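Local coordinates for protein TipC2 (Streptococcus intermedius B196, PDB 6DHX) that probably acts as an immunity protein that protects Streptococcus intermedius against an antibacterial toxin exported by the type VII secretion system, at residues V104-K109 with K152-H157; K119-A124 with A142-Y147; I92-E97 with K160-K165. One frame throughout, in Å; residues are numbered along the deposited sequence.

How the contacts relate
All three contacts lay a helix on one large, mostly antiparallel sheet, and none has a hydrogen bond crossing between its segments. Contacts 1 and 3 share helix 151-173, which meets the adjacent strands 102-111 and 89-99; the centres of these two contacts are about 7 Å apart. Contact 2 uses the shorter helix 137-146 on the next strand, 116-127. Contact 3 lies deepest, about 7 Å from the centre of the chain, with all four touching residues buried. Contacts 1 and 2, about 10 and 17 Å out, each include a partly exposed residue, His157 and Tyr143. Contacts 2 and 3 share CH-pi chemistry at different depths, whereas contact 1 is aliphatic.

Contact 1. Residues V104-K109 with K152-H157; sequences VRIWNK and KDLDAH
Helix 151-173 lies over the sheet, and its first turns rest on strand 102-111 through one isoleucine: Ile106 CD1 touches Leu154 CD2 at 3.9 Å and His157 CB, also at 3.9 Å. Ile106 points from the strand toward the helix. Its CG1 stands beside the backbone N (chi1 -67°) and the chain then extends to CD1, which reaches between two side chains about one helical turn apart. Leu154 brings a single branch, CD2, and meets the isoleucine at a slant. His157 crosses Ile106 at roughly a right angle and touches it with CB, while its ring ND1 is hydrogen-bonded to the hydroxyl of Tyr74. This is helix-on-sheet packing, in which alternate strand residues face the helix: Arg105 and Trp107 lie on the other face of the sheet, where Arg105 NE forms a salt bridge with Glu95 OE2. Trp192 extends the apolar patch by touching both Ile106 and Leu154, and its NE1 donates a hydrogen bond to Asp155 OD1 of the helix.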
loop_
_atom_site.group_PDB
_atom_site.type_symbol
_atom_site.label_atom_id
_atom_site.label_comp_id
_atom_site.label_asym_id
_atom_site.label_seq_id
_atom_site.Cartn_x
_atom_site.Cartn_y
_atom_site.Cartn_z
ATOM N N VAL A 104 -1.831 -6.431 12.510
ATOM C CA VAL A 104 -0.795 -6.670 11.520
ATOM C C VAL A 104 -0.886 -5.585 10.455
ATOM O O VAL A 104 -1.964 -5.083 10.132
ATOM C CB VAL A 104 -0.940 -8.078 10.914
ATOM C CG1 VAL A 104 -2.208 -8.150 10.019
ATOM C CG2 VAL A 104 0.281 -8.474 10.150
ATOM N N ARG A 105 0.263 -5.163 9.959
ATOM C CA ARG A 105 0.327 -4.167 8.900
ATOM C C ARG A 105 1.076 -4.804 7.757
ATOM O O ARG A 105 2.217 -5.232 7.936
ATOM C CB ARG A 105 1.067 -2.922 9.356
ATOM C CG ARG A 105 0.805 -2.496 10.771
ATOM C CD ARG A 105 1.823 -1.410 11.153
ATOM N NE ARG A 105 1.430 -0.056 10.729
ATOM C CZ ARG A 105 1.614 0.486 9.523
ATOM N NH1 ARG A 105 1.213 1.736 9.299
ATOM N NH2 ARG A 105 2.146 -0.213 8.535
ATOM N N ILE A 106 0.463 -4.871 6.585
ATOM C CA ILE A 106 1.163 -5.417 5.438
ATOM C C ILE A 106 1.486 -4.240 4.526
ATOM O O ILE A 106 0.594 -3.464 4.148
ATOM C CB ILE A 106 0.341 -6.531 4.759
ATOM C CG1 ILE A 106 0.276 -7.721 5.738
ATOM C CG2 ILE A 106 0.997 -7.023 3.502
ATOM C CD1 ILE A 106 -0.667 -8.857 5.291
ATOM N N TRP A 107 2.764 -4.127 4.189
ATOM C CA TRP A 107 3.418 -2.929 3.692
ATOM C C TRP A 107 4.019 -3.259 2.338
ATOM O O TRP A 107 4.879 -4.142 2.241
ATOM C CB TRP A 107 4.513 -2.607 4.715
ATOM C CG TRP A 107 5.230 -1.411 4.635
ATOM C CD1 TRP A 107 6.412 -1.194 3.975
ATOM C CD2 TRP A 107 4.929 -0.219 5.328
ATOM N NE1 TRP A 107 6.852 0.075 4.211
ATOM C CE2 TRP A 107 5.956 0.704 5.034
ATOM C CE3 TRP A 107 3.902 0.160 6.183
ATOM C CZ2 TRP A 107 5.971 1.999 5.553
ATOM C CZ3 TRP A 107 3.914 1.453 6.689
ATOM C CH2 TRP A 107 4.940 2.351 6.375
ATOM N N ASN A 108 3.581 -2.564 1.282
ATOM C CA ASN A 108 3.925 -3.007 -0.068
ATOM C C ASN A 108 4.452 -1.792 -0.795
ATOM O O ASN A 108 3.660 -0.933 -1.209
ATOM C CB ASN A 108 2.718 -3.577 -0.786
ATOM C CG ASN A 108 1.987 -4.598 0.087
ATOM O OD1 ASN A 108 2.468 -5.734 0.207
ATOM N ND2 ASN A 108 0.872 -4.196 0.732
ATOM N N LYS A 109 5.770 -1.708 -0.894
ATOM C CA LYS A 109 6.412 -0.482 -1.350
ATOM C C LYS A 109 7.014 -0.715 -2.730
ATOM O O LYS A 109 7.889 -1.562 -2.874
ATOM C CB LYS A 109 7.499 -0.060 -0.363
ATOM C CG LYS A 109 8.148 1.272 -0.786
ATOM C CD LYS A 109 8.988 1.787 0.396
ATOM C CE LYS A 109 9.971 2.898 0.038
ATOM N NZ LYS A 109 10.899 3.343 1.197
ATOM N N LYS A 152 0.916 -18.438 4.253
ATOM C CA LYS A 152 -0.212 -18.599 3.336
ATOM C C LYS A 152 -1.339 -17.636 3.689
ATOM O O LYS A 152 -1.996 -17.089 2.798
ATOM C CB LYS A 152 -0.683 -20.056 3.365
ATOM C CG LYS A 152 -1.363 -20.527 2.103
ATOM C CD LYS A 152 -0.948 -21.962 1.772
ATOM C CE LYS A 152 -1.932 -22.963 2.294
ATOM N NZ LYS A 152 -1.458 -24.366 2.048
ATOM N N ASP A 153 -1.550 -17.378 4.989
ATOM C CA ASP A 153 -2.505 -16.344 5.387
ATOM C C ASP A 153 -2.068 -14.955 4.908
ATOM O O ASP A 153 -2.911 -14.144 4.497
ATOM C CB ASP A 153 -2.680 -16.342 6.900
ATOM C CG ASP A 153 -3.290 -17.647 7.425
ATOM O OD1 ASP A 153 -4.033 -18.323 6.678
ATOM O OD2 ASP A 153 -3.023 -17.995 8.585
ATOM N N LEU A 154 -0.773 -14.636 5.019
ATOM C CA LEU A 154 -0.311 -13.337 4.537
ATOM C C LEU A 154 -0.570 -13.188 3.037
ATOM O O LEU A 154 -0.992 -12.119 2.569
ATOM C CB LEU A 154 1.171 -13.145 4.823
ATOM C CG LEU A 154 1.515 -13.127 6.314
ATOM C CD1 LEU A 154 3.015 -13.054 6.503
ATOM C CD2 LEU A 154 0.798 -11.985 7.015
ATOM N N ASP A 155 -0.323 -14.254 2.272
ATOM C CA ASP A 155 -0.639 -14.236 0.846
ATOM C C ASP A 155 -2.116 -13.991 0.624
ATOM O O ASP A 155 -2.495 -13.230 -0.269
ATOM C CB ASP A 155 -0.253 -15.563 0.188
ATOM C CG ASP A 155 1.255 -15.759 0.084
ATOM O OD1 ASP A 155 1.990 -14.761 0.002
ATOM O OD2 ASP A 155 1.692 -16.933 0.106
ATOM N N ALA A 156 -2.968 -14.635 1.417
ATOM C CA ALA A 156 -4.398 -14.463 1.192
ATOM C C ALA A 156 -4.840 -13.025 1.491
ATOM O O ALA A 156 -5.676 -12.480 0.765
ATOM C CB ALA A 156 -5.193 -15.474 2.022
ATOM N N HIS A 157 -4.307 -12.409 2.560
ATOM C CA HIS A 157 -4.630 -11.017 2.881
ATOM C C HIS A 157 -4.161 -10.082 1.770
ATOM O O HIS A 157 -4.893 -9.172 1.345
ATOM C CB HIS A 157 -3.990 -10.603 4.221
ATOM C CG HIS A 157 -4.624 -11.254 5.419
ATOM N ND1 HIS A 157 -5.976 -11.201 5.664
ATOM C CD2 HIS A 157 -4.087 -11.980 6.429
ATOM C CE1 HIS A 157 -6.252 -11.882 6.764
ATOM N NE2 HIS A 157 -5.121 -12.357 7.256
#

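Contact 2. Residues K119-A124 with A142-Y147; sequences KSVKIA and AYLKKY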
loop_
_atom_site.group_PDB
_atom_site.type_symbol
_atom_site.label_atom_id
_atom_site.label_comp_id
_atom_site.label_asym_id
_atom_site.label_seq_id
_atom_site.Cartn_x
_atom_site.Cartn_y
_atom_site.Cartn_z
ATOM N N LYS A 119 7.314 -6.485 -0.391
ATOM C CA LYS A 119 6.176 -6.751 0.477
ATOM C C LYS A 119 6.761 -7.104 1.833
ATOM O O LYS A 119 7.691 -7.917 1.907
ATOM C CB LYS A 119 5.310 -7.901 -0.066
ATOM C CG LYS A 119 4.708 -7.594 -1.444
ATOM C CD LYS A 119 4.385 -8.756 -2.404
ATOM C CE LYS A 119 3.302 -9.658 -1.930
ATOM N NZ LYS A 119 3.010 -10.679 -2.999
ATOM N N SER A 120 6.287 -6.450 2.886
ATOM C CA SER A 120 6.835 -6.720 4.215
ATOM C C SER A 120 5.695 -6.665 5.241
ATOM O O SER A 120 4.550 -6.275 4.926
ATOM C CB SER A 120 7.980 -5.734 4.504
ATOM O OG SER A 120 7.481 -4.447 4.746
ATOM N N VAL A 121 5.993 -7.107 6.465
ATOM C CA VAL A 121 4.996 -7.259 7.528
ATOM C C VAL A 121 5.489 -6.565 8.787
ATOM O O VAL A 121 6.643 -6.774 9.211
ATOM C CB VAL A 121 4.735 -8.737 7.878
ATOM C CG1 VAL A 121 3.517 -8.807 8.696
ATOM C CG2 VAL A 121 4.582 -9.565 6.686
ATOM N N LYS A 122 4.605 -5.806 9.417
ATOM C CA LYS A 122 4.877 -5.116 10.666
ATOM C C LYS A 122 3.731 -5.387 11.636
ATOM O O LYS A 122 2.666 -5.905 11.262
ATOM C CB LYS A 122 5.020 -3.597 10.424
ATOM C CG LYS A 122 6.145 -3.188 9.455
ATOM C CD LYS A 122 6.108 -1.661 9.247
ATOM C CE LYS A 122 7.049 -1.165 8.125
ATOM N NZ LYS A 122 7.775 -2.278 7.500
ATOM N N ILE A 123 3.942 -5.009 12.893
ATOM C CA ILE A 123 2.958 -5.167 13.946
ATOM C C ILE A 123 2.689 -3.801 14.563
ATOM O O ILE A 123 3.599 -2.977 14.689
ATOM C CB ILE A 123 3.459 -6.170 15.021
ATOM C CG1 ILE A 123 3.557 -7.582 14.413
ATOM C CG2 ILE A 123 2.592 -6.133 16.221
ATOM C CD1 ILE A 123 2.168 -8.236 14.125
ATOM N N ALA A 124 1.436 -3.548 14.925
ATOM C CA ALA A 124 1.071 -2.405 15.757
ATOM C C ALA A 124 0.467 -2.904 17.063
ATOM O O ALA A 124 -0.441 -3.744 17.048
ATOM C CB ALA A 124 0.066 -1.488 15.030
ATOM N N ALA A 142 7.031 -13.630 15.969
ATOM C CA ALA A 142 6.473 -14.133 17.227
ATOM C C ALA A 142 4.990 -13.772 17.369
ATOM O O ALA A 142 4.185 -14.597 17.832
ATOM C CB ALA A 142 7.270 -13.613 18.431
ATOM N N TYR A 143 4.621 -12.537 17.013
ATOM C CA TYR A 143 3.213 -12.164 17.060
ATOM C C TYR A 143 2.413 -12.987 16.072
ATOM O O TYR A 143 1.289 -13.413 16.379
ATOM C CB TYR A 143 3.026 -10.670 16.767
ATOM C CG TYR A 143 3.366 -9.794 17.925
ATOM C CD1 TYR A 143 2.450 -9.586 18.961
ATOM C CD2 TYR A 143 4.626 -9.197 18.010
ATOM C CE1 TYR A 143 2.788 -8.803 20.056
ATOM C CE2 TYR A 143 4.976 -8.424 19.090
ATOM C CZ TYR A 143 4.057 -8.217 20.101
ATOM O OH TYR A 143 4.422 -7.420 21.158
ATOM N N LEU A 144 2.940 -13.163 14.851
ATOM C CA LEU A 144 2.178 -13.915 13.853
ATOM C C LEU A 144 1.950 -15.339 14.333
ATOM O O LEU A 144 0.826 -15.862 14.250
ATOM C CB LEU A 144 2.898 -13.912 12.503
ATOM C CG LEU A 144 3.084 -12.525 11.899
ATOM C CD1 LEU A 144 3.841 -12.663 10.592
ATOM C CD2 LEU A 144 1.718 -11.841 11.625
ATOM N N LYS A 145 3.011 -15.974 14.851
ATOM C CA LYS A 145 2.882 -17.337 15.388
ATOM C C LYS A 145 1.880 -17.399 16.533
ATOM O O LYS A 145 1.074 -18.336 16.613
ATOM C CB LYS A 145 4.248 -17.854 15.831
ATOM C CG LYS A 145 4.215 -19.295 16.408
ATOM C CD LYS A 145 5.608 -19.644 16.973
ATOM C CE LYS A 145 5.632 -21.001 17.670
ATOM N NZ LYS A 145 6.819 -21.077 18.572
ATOM N N LYS A 146 1.904 -16.417 17.429
ATOM C CA LYS A 146 0.962 -16.436 18.547
ATOM C C LYS A 146 -0.479 -16.441 18.058
ATOM O O LYS A 146 -1.308 -17.220 18.539
ATOM C CB LYS A 146 1.214 -15.248 19.464
ATOM C CG LYS A 146 0.232 -15.101 20.562
ATOM C CD LYS A 146 0.692 -14.031 21.534
ATOM C CE LYS A 146 -0.215 -14.047 22.765
ATOM N NZ LYS A 146 -0.184 -12.712 23.415
ATOM N N TYR A 147 -0.794 -15.606 17.081
ATOM C CA TYR A 147 -2.162 -15.493 16.616
ATOM C C TYR A 147 -2.475 -16.418 15.443
ATOM O O TYR A 147 -3.540 -16.282 14.831
ATOM C CB TYR A 147 -2.455 -14.027 16.284
ATOM C CG TYR A 147 -2.447 -13.208 17.551
ATOM C CD1 TYR A 147 -3.459 -13.364 18.493
ATOM C CD2 TYR A 147 -1.433 -12.316 17.829
ATOM C CE1 TYR A 147 -3.452 -12.654 19.668
ATOM C CE2 TYR A 147 -1.407 -11.605 19.029
ATOM C CZ TYR A 147 -2.437 -11.767 19.931
ATOM O OH TYR A 147 -2.453 -11.067 21.116
#
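Ile123 and Tyr143 form the aromatic part of this contact, a CH-pi interaction between strand 116-127 and the last turns of helix 137-146. Ile123 CG2 stands over one face of the Tyr143 ring, 4.2 Å from its centroid and 14° off the ring normal, displaced toward the rim on the side of CG and CD2. The ring is therefore met from above and near its root, with the hydroxyl at the far end. Tyr143 holds CG anti to its carbonyl carbon, an arrangement that lays the ring against the isoleucine's branches.

The remaining contacts are between aliphatic groups. Ile123 CD1 approaches Tyr143 CB to 3.7 Å, the shortest distance across the two segments, and Ile123 CG1 lies 3.9 Å from the same Tyr143 CB. CG1 and CD1 form one arm of Ile123 and lie along Tyr143 CB, while the other arm, CG2, covers the ring; both branches thus engage one residue. The longer arm is bent, chi2 -71°, and Ile123 CD1 also comes within 4.4 Å of Leu144 CD2. The other leucine branch, Leu144 CD1, is 4.3 Å from Val121 CG1. Leu144 thus spans two residues on the same side of the strand, though at looser distances than the tyrosine pair. No hydrogen bond crosses between the segments; Val121 N donates to Gln191 OE1.

The helix and strand axes cross at 78°, nearly perpendicular, and pass 9.7 Å apart, which confines the touching residues to a short length of each. Strand 116-127 has 102-111 on one edge, where Val121 packs against Val104. Its other partners are the parallel strand 187-190, beside Lys119, and strand 130-134, which leads into helix 137-146 and whose Ile134 touches both Ile123 and Tyr143.

Contact 3. Residues I92-E97 with K160-K165; sequences IYFEKE and KIVNQK
Strand 92-97 and the helical segment 160-165 approach to 9.3 Å at closest, between axes, with their N-to-C directions at 127°, and the helix has a wider, pi-type turn here. CA atoms come nearest at Ile92 and Val162, 7.6 Å, and at Phe94 and Ile161, 7.7 Å. Phe94 and Ile161 make the closest contact, with Val162 burying a comparable area. Ile161 CB sits over the centre of the Phe94 ring, 3.8 Å from the centroid and only 7° off the normal, a CH-pi contact. Its branches spread across the same face: Ile161 CG2 lies 3.6 Å from Phe94 CD1, and Ile161 CG1 is 3.9 Å from Phe94 CD2, across the ring on that same face. Phe94 places CG between its backbone N and carbonyl carbon, which puts the ring out toward the helix, and chi2 of -88° sets its face to Ile161. Val162 CG2 meets Phe94 CE1 at 3.9 Å, obliquely to the ring, and Ile92 CG2 at 4.1 Å, bridging the two strand residues. Ile106 and His157 also touch Phe94, joining this patch to the neighbouring strand and the preceding helical turn. With every touching residue buried and no polar bond between the segments, helix and strand meet here through apolar van der Waals contact, as expected of hydrophobic burial.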
loop_
_atom_site.group_PDB
_atom_site.type_symbol
_atom_site.label_atom_id
_atom_site.label_comp_id
_atom_site.label_asym_id
_atom_site.label_seq_id
_atom_site.Cartn_x
_atom_site.Cartn_y
_atom_site.Cartn_z
ATOM N N ILE A 92 1.570 1.028 -0.808
ATOM C CA ILE A 92 0.215 0.547 -0.547
ATOM C C ILE A 92 0.303 -0.250 0.748
ATOM O O ILE A 92 1.089 -1.193 0.829
ATOM C CB ILE A 92 -0.296 -0.348 -1.691
ATOM C CG1 ILE A 92 -0.347 0.456 -3.010
ATOM C CG2 ILE A 92 -1.654 -1.019 -1.303
ATOM C CD1 ILE A 92 -0.411 -0.483 -4.248
ATOM N N TYR A 93 -0.481 0.105 1.758
ATOM C CA TYR A 93 -0.437 -0.694 2.970
ATOM C C TYR A 93 -1.828 -0.853 3.553
ATOM O O TYR A 93 -2.764 -0.104 3.254
ATOM C CB TYR A 93 0.534 -0.123 4.022
ATOM C CG TYR A 93 0.145 1.181 4.676
ATOM C CD1 TYR A 93 0.430 2.403 4.070
ATOM C CD2 TYR A 93 -0.474 1.177 5.934
ATOM C CE1 TYR A 93 0.081 3.617 4.701
ATOM C CE2 TYR A 93 -0.824 2.353 6.560
ATOM C CZ TYR A 93 -0.552 3.578 5.948
ATOM O OH TYR A 93 -0.890 4.769 6.600
ATOM N N PHE A 94 -1.959 -1.882 4.389
ATOM C CA PHE A 94 -3.229 -2.088 5.041
ATOM C C PHE A 94 -2.976 -2.764 6.367
ATOM O O PHE A 94 -1.894 -3.322 6.617
ATOM C CB PHE A 94 -4.197 -2.913 4.188
ATOM C CG PHE A 94 -3.703 -4.327 3.843
ATOM C CD1 PHE A 94 -2.922 -4.548 2.708
ATOM C CD2 PHE A 94 -4.078 -5.420 4.624
ATOM C CE1 PHE A 94 -2.498 -5.843 2.356
ATOM C CE2 PHE A 94 -3.649 -6.706 4.287
ATOM C CZ PHE A 94 -2.885 -6.929 3.133
ATOM N N GLU A 95 -3.975 -2.656 7.234
ATOM C CA GLU A 95 -3.874 -3.119 8.617
ATOM C C GLU A 95 -5.143 -3.861 8.998
ATOM O O GLU A 95 -6.246 -3.519 8.551
ATOM C CB GLU A 95 -3.636 -1.949 9.615
ATOM C CG GLU A 95 -2.435 -1.031 9.286
ATOM C CD GLU A 95 -2.114 -0.033 10.411
ATOM O OE1 GLU A 95 -2.912 0.085 11.365
ATOM O OE2 GLU A 95 -1.061 0.646 10.325
ATOM N N LYS A 96 -4.971 -4.895 9.816
ATOM C CA LYS A 96 -6.038 -5.793 10.230
ATOM C C LYS A 96 -5.824 -6.149 11.687
ATOM O O LYS A 96 -4.692 -6.407 12.122
ATOM C CB LYS A 96 -6.044 -7.070 9.379
ATOM C CG LYS A 96 -7.291 -7.941 9.546
ATOM C CD LYS A 96 -7.136 -9.253 8.799
ATOM C CE LYS A 96 -6.685 -10.362 9.741
ATOM N NZ LYS A 96 -7.646 -10.580 10.865
ATOM N N GLU A 97 -6.900 -6.164 12.454
ATOM C CA GLU A 97 -6.752 -6.616 13.824
ATOM C C GLU A 97 -6.513 -8.130 13.822
ATOM O O GLU A 97 -7.166 -8.865 13.074
ATOM C CB GLU A 97 -7.992 -6.246 14.640
ATOM C CG GLU A 97 -7.776 -6.437 16.133
ATOM C CD GLU A 97 -9.079 -6.476 16.926
ATOM O OE1 GLU A 97 -10.155 -6.666 16.305
ATOM O OE2 GLU A 97 -9.017 -6.336 18.171
ATOM N N LYS A 160 -6.431 -10.468 -1.208
ATOM C CA LYS A 160 -7.753 -9.895 -0.977
ATOM C C LYS A 160 -7.742 -8.367 -1.038
ATOM O O LYS A 160 -8.641 -7.755 -1.632
ATOM C CB LYS A 160 -8.256 -10.368 0.382
ATOM C CG LYS A 160 -9.681 -9.898 0.684
ATOM C CD LYS A 160 -10.070 -10.467 2.067
ATOM C CE LYS A 160 -11.300 -9.774 2.634
ATOM N NZ LYS A 160 -12.446 -9.839 1.693
ATOM N N ILE A 161 -6.756 -7.737 -0.407
ATOM C CA ILE A 161 -6.760 -6.285 -0.299
ATOM C C ILE A 161 -5.999 -5.635 -1.432
ATOM O O ILE A 161 -6.480 -4.650 -2.012
ATOM C CB ILE A 161 -6.188 -5.833 1.061
ATOM C CG1 ILE A 161 -7.027 -6.421 2.207
ATOM C CG2 ILE A 161 -6.085 -4.268 1.101
ATOM C CD1 ILE A 161 -8.529 -6.023 2.171
ATOM N N VAL A 162 -4.770 -6.079 -1.717
ATOM C CA VAL A 162 -4.024 -5.383 -2.776
ATOM C C VAL A 162 -4.579 -5.755 -4.148
ATOM O O VAL A 162 -4.835 -4.884 -4.978
ATOM C CB VAL A 162 -2.510 -5.653 -2.708
ATOM C CG1 VAL A 162 -1.777 -4.971 -3.936
ATOM C CG2 VAL A 162 -1.920 -5.085 -1.401
ATOM N N ASN A 163 -4.708 -7.059 -4.430
ATOM C CA ASN A 163 -5.108 -7.408 -5.795
ATOM C C ASN A 163 -6.599 -7.196 -6.035
ATOM O O ASN A 163 -6.992 -6.544 -7.011
ATOM C CB ASN A 163 -4.698 -8.853 -6.092
ATOM C CG ASN A 163 -3.193 -8.962 -6.314
ATOM O OD1 ASN A 163 -2.537 -7.962 -6.623
ATOM N ND2 ASN A 163 -2.650 -10.157 -6.187
ATOM N N GLN A 164 -7.440 -7.738 -5.162
ATOM C CA GLN A 164 -8.881 -7.767 -5.388
ATOM C C GLN A 164 -9.570 -6.489 -4.945
ATOM O O GLN A 164 -10.779 -6.306 -5.200
ATOM C CB GLN A 164 -9.505 -8.991 -4.665
ATOM C CG GLN A 164 -9.072 -10.345 -5.280
ATOM C CD GLN A 164 -9.029 -10.254 -6.805
ATOM O OE1 GLN A 164 -9.991 -9.793 -7.441
ATOM N NE2 GLN A 164 -7.899 -10.646 -7.394
ATOM N N LYS A 165 -8.846 -5.569 -4.325
ATOM C CA LYS A 165 -9.486 -4.332 -3.923
ATOM C C LYS A 165 -8.727 -3.137 -4.491
ATOM O O LYS A 165 -9.253 -2.447 -5.389
ATOM C CB LYS A 165 -9.611 -4.256 -2.395
ATOM C CG LYS A 165 -10.476 -3.099 -1.886
ATOM C CD LYS A 165 -10.765 -3.323 -0.393
ATOM C CE LYS A 165 -11.600 -2.212 0.187
ATOM N NZ LYS A 165 -12.984 -2.157 -0.418
#